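Local atomic coordinates of erythropoietin (Homo sapiens, PDB entry 1EER), a protein that binds the erythropoietin receptor, brings about its dimerization and JAK2 activation, and so regulates the proliferation and differentiation of red blood cells. Residues V61-G66 against S146-G151. The protein carries 5 engineered substitutions. Numbering follows the deposited sequence.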
loop_
_atom_site.group_PDB
_atom_site.type_symbol
_atom_site.label_atom_id
_atom_site.label_comp_id
_atom_site.label_asym_id
_atom_site.label_seq_id
_atom_site.Cartn_x
_atom_site.Cartn_y
_atom_site.Cartn_z
ATOM N N VAL A 61 3.653 -10.214 -20.600
ATOM C CA VAL A 61 2.479 -10.861 -21.184
ATOM C C VAL A 61 1.455 -11.211 -20.111
ATOM O O VAL A 61 0.288 -10.811 -20.181
ATOM C CB VAL A 61 2.866 -12.166 -21.931
ATOM C CG1 VAL A 61 1.613 -12.851 -22.484
ATOM C CG2 VAL A 61 3.846 -11.853 -23.049
ATOM N N GLU A 62 1.899 -11.962 -19.110
ATOM C CA GLU A 62 1.020 -12.364 -18.021
ATOM C C GLU A 62 0.309 -11.202 -17.330
ATOM O O GLU A 62 -0.913 -11.210 -17.198
ATOM C CB GLU A 62 1.812 -13.150 -16.972
ATOM C CG GLU A 62 1.824 -14.644 -17.201
ATOM C CD GLU A 62 2.534 -15.388 -16.090
ATOM O OE1 GLU A 62 2.223 -15.127 -14.910
ATOM O OE2 GLU A 62 3.403 -16.229 -16.399
ATOM N N VAL A 63 1.074 -10.212 -16.882
ATOM C CA VAL A 63 0.503 -9.067 -16.166
ATOM C C VAL A 63 -0.444 -8.187 -16.994
ATOM O O VAL A 63 -1.554 -7.871 -16.558
ATOM C CB VAL A 63 1.635 -8.186 -15.558
ATOM C CG1 VAL A 63 1.056 -6.912 -14.928
ATOM C CG2 VAL A 63 2.390 -8.990 -14.509
ATOM N N TRP A 64 -0.003 -7.799 -18.181
ATOM C CA TRP A 64 -0.812 -6.955 -19.039
ATOM C C TRP A 64 -2.137 -7.614 -19.409
ATOM O O TRP A 64 -3.200 -7.015 -19.264
ATOM C CB TRP A 64 -0.034 -6.593 -20.304
ATOM C CG TRP A 64 -0.812 -5.699 -21.185
ATOM C CD1 TRP A 64 -1.436 -6.036 -22.349
ATOM C CD2 TRP A 64 -1.125 -4.330 -20.939
ATOM N NE1 TRP A 64 -2.129 -4.958 -22.843
ATOM C CE2 TRP A 64 -1.954 -3.896 -21.996
ATOM C CE3 TRP A 64 -0.790 -3.425 -19.927
ATOM C CZ2 TRP A 64 -2.453 -2.591 -22.068
ATOM C CZ3 TRP A 64 -1.287 -2.128 -20.000
ATOM C CH2 TRP A 64 -2.110 -1.726 -21.065
ATOM N N GLN A 65 -2.084 -8.849 -19.888
ATOM C CA GLN A 65 -3.313 -9.523 -20.251
ATOM C C GLN A 65 -4.142 -9.827 -19.014
ATOM O O GLN A 65 -5.357 -9.631 -19.019
ATOM C CB GLN A 65 -3.005 -10.804 -20.995
ATOM C CG GLN A 65 -2.428 -10.557 -22.347
ATOM C CD GLN A 65 -2.093 -11.837 -23.051
ATOM O OE1 GLN A 65 -1.211 -11.876 -23.902
ATOM N NE2 GLN A 65 -2.794 -12.901 -22.697
ATOM N N GLY A 66 -3.490 -10.295 -17.953
ATOM C CA GLY A 66 -4.219 -10.601 -16.737
ATOM C C GLY A 66 -4.978 -9.402 -16.209
ATOM O O GLY A 66 -6.127 -9.519 -15.775
ATOM N N SER A 146 -6.684 -8.210 -5.176
ATOM C CA SER A 146 -5.539 -7.981 -4.283
ATOM C C SER A 146 -4.352 -8.907 -4.587
ATOM O O SER A 146 -3.217 -8.447 -4.695
ATOM C CB SER A 146 -5.970 -8.164 -2.818
ATOM O OG SER A 146 -4.876 -8.007 -1.931
ATOM N N ASN A 147 -4.613 -10.205 -4.731
ATOM C CA ASN A 147 -3.547 -11.160 -5.010
ATOM C C ASN A 147 -2.833 -10.844 -6.318
ATOM O O ASN A 147 -1.619 -11.039 -6.431
ATOM C CB ASN A 147 -4.098 -12.593 -5.052
ATOM C CG ASN A 147 -4.125 -13.255 -3.679
ATOM O OD1 ASN A 147 -3.499 -12.782 -2.735
ATOM N ND2 ASN A 147 -4.851 -14.355 -3.571
ATOM N N PHE A 148 -3.582 -10.353 -7.308
ATOM C CA PHE A 148 -2.981 -10.011 -8.600
ATOM C C PHE A 148 -2.065 -8.780 -8.543
ATOM O O PHE A 148 -0.926 -8.807 -9.034
ATOM C CB PHE A 148 -4.063 -9.770 -9.657
ATOM C CG PHE A 148 -3.526 -9.699 -11.062
ATOM C CD1 PHE A 148 -3.006 -8.510 -11.562
ATOM C CD2 PHE A 148 -3.527 -10.826 -11.882
ATOM C CE1 PHE A 148 -2.497 -8.440 -12.855
ATOM C CE2 PHE A 148 -3.019 -10.768 -13.178
ATOM C CZ PHE A 148 -2.502 -9.573 -13.667
ATOM N N LEU A 149 -2.564 -7.700 -7.952
ATOM C CA LEU A 149 -1.787 -6.468 -7.861
ATOM C C LEU A 149 -0.581 -6.628 -6.940
ATOM O O LEU A 149 0.523 -6.177 -7.254
ATOM C CB LEU A 149 -2.653 -5.305 -7.345
ATOM C CG LEU A 149 -4.032 -4.998 -7.938
ATOM C CD1 LEU A 149 -4.575 -3.752 -7.267
ATOM C CD2 LEU A 149 -3.947 -4.816 -9.433
ATOM N N ARG A 150 -0.798 -7.274 -5.799
ATOM C CA ARG A 150 0.276 -7.451 -4.838
ATOM C C ARG A 150 1.202 -8.574 -5.251
ATOM O O ARG A 150 2.301 -8.708 -4.713
ATOM C CB ARG A 150 -0.308 -7.712 -3.445
ATOM C CG ARG A 150 -0.543 -9.169 -3.116
ATOM C CD ARG A 150 -1.321 -9.315 -1.830
ATOM N NE ARG A 150 -1.664 -10.706 -1.565
ATOM C CZ ARG A 150 -1.418 -11.336 -0.421
ATOM N NH1 ARG A 150 -0.822 -10.701 0.579
ATOM N NH2 ARG A 150 -1.759 -12.609 -0.281
ATOM N N GLY A 151 0.762 -9.358 -6.233
ATOM C CA GLY A 151 1.550 -10.484 -6.699
ATOM C C GLY A 151 2.375 -10.264 -7.953
ATOM O O GLY A 151 3.350 -9.516 -7.941
#
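With chi1 at -168°, Phe148 carries CG anti to its backbone N and directs the ring toward the backbone of Val63 and Gly66. The para carbon leads: Phe148 CZ stops 3.5 Å from Val63 O, which meets the ring at its edge and in its plane, where the slightly positive C-H rim would suit a carbonyl oxygen. At the neighbouring meta carbon, Phe148 CE2 rests 3.8 Å from Gly66 CA; with no side chain at Gly66, the ring can come right up to the main chain. On the other flank Val63 CG1 lies 4.4 Å from Phe148 CE1, a looser apolar touch. Here helices 56-82 and 138-161 of the four-helix-bundle cytokine fold run roughly antiparallel, at 143°, their local axes 11.4 Å apart, and the phenylalanine ring spans the separation between them inside the bundle. Leu153 packs against both Val63 and Phe148, while Glu62 forms a salt bridge with Lys152. On helix 138-161, away from this contact, Arg150 holds Asn147 OD1 side-on through NE and NH2, each 3.0 Å from that oxygen; Asn147 ND2 hydrogen-bonds to a polar side chain of another protein chain, and Arg150 NH2 forms a salt bridge with an acidic side chain there.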